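Side-chain contacts in protein PTHB1 (Homo sapiens, PDB 4YD8), which forms part of the BBSome, a coat complex thought to sort specific membrane proteins to primary cilia, and is represented here by its seven-bladed beta-propeller domain: residues A[306-309]-A[315-318]; A[348-351]-A[357-360]. All coordinates share one frame; numbering follows the deposited sequence. Where two conformers were deposited one is given.

Interaction 1 (A[306-309]-A[315-318]); sequences NTLI and MLHI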
# COMPACT_ATOMS: atom_id res chain seq x y z
N ASN A 306 -16.52 -0.66 1.69
CA ASN A 306 -16.08 -0.54 3.08
C ASN A 306 -14.64 -0.02 3.15
O ASN A 306 -13.76 -0.48 2.42
CB ASN A 306 -16.17 -1.89 3.82
CG ASN A 306 -17.58 -2.20 4.33
OD1 ASN A 306 -18.58 -1.74 3.79
ND2 ASN A 306 -17.65 -3.04 5.37
N THR A 307 -14.41 0.94 4.04
CA THR A 307 -13.12 1.60 4.16
C THR A 307 -12.64 1.64 5.61
O THR A 307 -13.38 2.08 6.51
CB THR A 307 -13.18 3.04 3.62
OG1 THR A 307 -13.59 3.01 2.24
CG2 THR A 307 -11.80 3.72 3.73
N LEU A 308 -11.42 1.18 5.84
CA LEU A 308 -10.78 1.32 7.15
C LEU A 308 -10.12 2.68 7.23
O LEU A 308 -9.46 3.08 6.30
CB LEU A 308 -9.73 0.23 7.36
CG LEU A 308 -10.24 -1.14 7.79
CD1 LEU A 308 -9.23 -2.18 7.34
CD2 LEU A 308 -10.39 -1.15 9.29
N ILE A 309 -10.29 3.37 8.35
CA ILE A 309 -9.57 4.63 8.58
C ILE A 309 -8.98 4.63 9.98
O ILE A 309 -9.71 4.49 10.97
CB ILE A 309 -10.49 5.86 8.39
CG1 ILE A 309 -11.13 5.85 6.98
CG2 ILE A 309 -9.69 7.16 8.63
CD1 ILE A 309 -12.00 7.09 6.63
N MSE A 315 -7.80 5.21 17.35
CA MSE A 315 -9.03 4.56 16.93
C MSE A 315 -8.93 4.06 15.50
O MSE A 315 -8.30 4.70 14.65
CB MSE A 315 -10.22 5.51 17.07
CG MSE A 315 -10.49 5.98 18.49
SE MSE A 315 -10.90 4.52 19.71
CE MSE A 315 -12.44 3.75 18.80
N LEU A 316 -9.53 2.91 15.24
CA LEU A 316 -9.61 2.39 13.89
C LEU A 316 -11.10 2.26 13.53
O LEU A 316 -11.85 1.61 14.25
CB LEU A 316 -8.90 1.04 13.79
CG LEU A 316 -8.85 0.36 12.42
CD1 LEU A 316 -8.04 1.21 11.42
CD2 LEU A 316 -8.25 -1.04 12.55
N HIS A 317 -11.51 2.89 12.43
CA HIS A 317 -12.92 2.94 12.04
C HIS A 317 -13.18 2.21 10.74
O HIS A 317 -12.32 2.18 9.87
CB HIS A 317 -13.38 4.39 11.88
CG HIS A 317 -13.34 5.18 13.14
ND1 HIS A 317 -12.55 6.31 13.28
CD2 HIS A 317 -13.96 5.01 14.33
CE1 HIS A 317 -12.71 6.80 14.49
NE2 HIS A 317 -13.56 6.03 15.15
N ILE A 318 -14.37 1.63 10.62
CA ILE A 318 -14.82 1.09 9.34
C ILE A 318 -16.07 1.81 8.90
O ILE A 318 -17.04 1.85 9.63
CB ILE A 318 -15.13 -0.40 9.41
CG1 ILE A 318 -13.85 -1.21 9.52
CG2 ILE A 318 -15.87 -0.84 8.15
CD1 ILE A 318 -14.11 -2.72 9.69

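Interaction 2 (A[348-351]-A[357-360]); sequences VIVT and HLQC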
# COMPACT_ATOMS: atom_id res chain seq x y z
N VAL A 348 -8.25 -10.63 7.66
CA VAL A 348 -7.41 -10.32 8.80
C VAL A 348 -6.83 -8.91 8.66
O VAL A 348 -6.32 -8.55 7.61
CB VAL A 348 -6.26 -11.34 8.97
CG1 VAL A 348 -5.22 -10.83 9.98
CG2 VAL A 348 -6.81 -12.71 9.38
N ILE A 349 -6.94 -8.11 9.72
CA ILE A 349 -6.42 -6.75 9.73
C ILE A 349 -4.98 -6.75 10.21
O ILE A 349 -4.67 -7.34 11.25
CB ILE A 349 -7.24 -5.82 10.66
CG1 ILE A 349 -8.68 -5.68 10.17
CG2 ILE A 349 -6.60 -4.42 10.75
CD1 ILE A 349 -9.51 -4.83 11.11
N VAL A 350 -4.10 -6.09 9.47
CA VAL A 350 -2.72 -5.92 9.91
C VAL A 350 -2.44 -4.43 10.06
O VAL A 350 -2.66 -3.67 9.12
CB VAL A 350 -1.72 -6.53 8.92
CG1 VAL A 350 -0.27 -6.31 9.42
CG2 VAL A 350 -2.02 -8.03 8.69
N THR A 351 -1.98 -4.02 11.23
CA THR A 351 -1.59 -2.61 11.44
C THR A 351 -0.11 -2.46 11.77
O THR A 351 0.49 -3.30 12.44
CB THR A 351 -2.38 -1.95 12.59
OG1 THR A 351 -2.18 -2.70 13.80
CG2 THR A 351 -3.86 -1.87 12.27
N HIS A 357 5.39 -1.19 15.93
CA HIS A 357 4.44 -2.15 16.50
C HIS A 357 3.61 -2.73 15.36
O HIS A 357 2.95 -2.01 14.61
CB HIS A 357 3.55 -1.49 17.55
CG HIS A 357 4.29 -1.07 18.78
ND1 HIS A 357 4.41 -1.88 19.89
CD2 HIS A 357 4.98 0.06 19.06
CE1 HIS A 357 5.13 -1.26 20.81
NE2 HIS A 357 5.49 -0.08 20.33
N LEU A 358 3.69 -4.04 15.21
CA LEU A 358 3.02 -4.75 14.13
C LEU A 358 2.02 -5.72 14.73
O LEU A 358 2.40 -6.56 15.56
CB LEU A 358 4.03 -5.47 13.25
CG LEU A 358 3.53 -6.25 12.03
CD1 LEU A 358 2.91 -5.30 11.01
CD2 LEU A 358 4.66 -7.05 11.42
N GLN A 359 0.76 -5.63 14.33
CA GLN A 359 -0.30 -6.42 14.98
C GLN A 359 -1.30 -7.00 13.99
O GLN A 359 -1.73 -6.32 13.05
CB GLN A 359 -1.04 -5.56 16.01
CG GLN A 359 -2.22 -6.30 16.70
CD GLN A 359 -2.74 -5.54 17.89
OE1 GLN A 359 -3.34 -4.48 17.73
NE2 GLN A 359 -2.52 -6.07 19.09
N CYS A 360 -1.70 -8.25 14.21
CA CYS A 360 -2.78 -8.87 13.44
C CYS A 360 -4.01 -8.99 14.30
O CYS A 360 -3.91 -9.40 15.47
CB CYS A 360 -2.39 -10.27 12.93
SG CYS A 360 -0.95 -10.31 11.85
O HOH W 1 -4.38 -5.24 13.73
O HOH W 2 0.12 -1.75 15.11

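Interaction 1 (A[306-309]-A[315-318])
Ile318 packs against Leu308 across two antiparallel strands, and the two side chains run abreast on the same face. From CB outward, Ile318 branches into two arms. CB itself sits 4.2 Å from Thr307 O. CG1, anti to its own carbonyl carbon (chi1 -72°), comes within 3.5 Å of Leu308 CD2, tighter than a usual carbon contact. CD1 continues past the same methyl, 4.1 Å from Leu308 CD2. The other branch, CG2, meets the amide of Asn306, with ND2 4.0 Å away. That amide nitrogen also makes a weak hydrogen bond to Tyr297 OH. Leu308 CD2 serves a second neighbour: Leu316 crosses it at a slant and brings CG to 3.8 Å. Leu308, Leu316 and Ile318 therefore share one face of the sheet and meet through one methyl. On the other face lie Ile309 and His317.

The backbone fixes this register. Ile309 and His317 are a hydrogen-bonded pair: Ile309 N donates to His317 O at 2.8 Å, and His317 N returns a bond to Ile309 O. Both are fairly straight, at 162° and 167° at the hydrogen. Leu308 and Ile318 form the adjoining non-hydrogen-bonded pair, where Ile318 CA makes a CA-H...O contact to Thr307 O at 3.3 Å. Cutting Ile318 back to an alanine would probably open a gap beside Leu308 CD2 and take away the methyl next to Asn306 ND2. Tyr297 and Trp326, on the flanking strands 291-298 and 323-329, also touch Ile318. The chemistry is divided: main-chain amides and carbonyls set the pairing, while branched aliphatic groups fill the face beside Leu308. The register set by the two backbone bonds places Ile318 beside Leu308, so their apolar side chains can meet.

Interaction 2 (A[348-351]-A[357-360])
Thr351 and Gln359 face each other as an antiparallel hydrogen-bonded pair, their side chains side by side. Thr351 N donates to Gln359 O at 2.9 Å, and Gln359 N donates to Thr351 O at 3.0 Å. Thr351 OG1 rests 3.8 Å from Gln359 CB. Thr351 chi1 of 58° sets OG1 between the backbone N and the carbonyl carbon, where a water bridges it to the other strand. This water is 2.8 Å from Thr351 OG1 and donates to His357 O at 2.9 Å. A second water donates to Gln359 O and holds OG1 only weakly.

The opposite face is apolar. Val350 splits its two methyls: CG1 meets Leu358 CD1 at 3.7 Å, and CG2 approaches Cys360 SG at 4.0 Å. Val348 CG1 lies 4.1 Å from Cys360 CB. Further out, Ile44 of the next blade's strand 43-47 touches Val350, Leu358 and Cys360. Trp13 of strand 8-17 packs on Val348 and Cys360, and Leu342 of strand 334-342 touches Val348, Val350 and Cys360. At the hairpin end, Ser353 OG accepts a hydrogen bond from His357 N, and the His357 ring stacks with His332. Two inner strands, flanked by 334-342 from the C-terminal part of the chain and by the N-terminal 8-17, are characteristic of the closing blade of a beta-propeller.

In the fold
The N-terminal strand 8-17 comes first in the chain but pairs with strand 357-362, the third strand of the last blade. It ends the circle in the manner of propeller ring closure. Far along the chain, interaction 1 closes the hairpin of strands 306-311 and 315-320. Strands 323-329 and 334-342 follow, and then interaction 2 closes the hairpin of 348-353 and 357-362. The two contacts are in series; they neither nest nor cross. Their centres are 13 Å apart; each joins the two middle strands of its own blade, and the two blades are neighbours. The blades touch where Ile349 packs on Leu308 and Leu316, and strand 8-17 lies alongside 323-329.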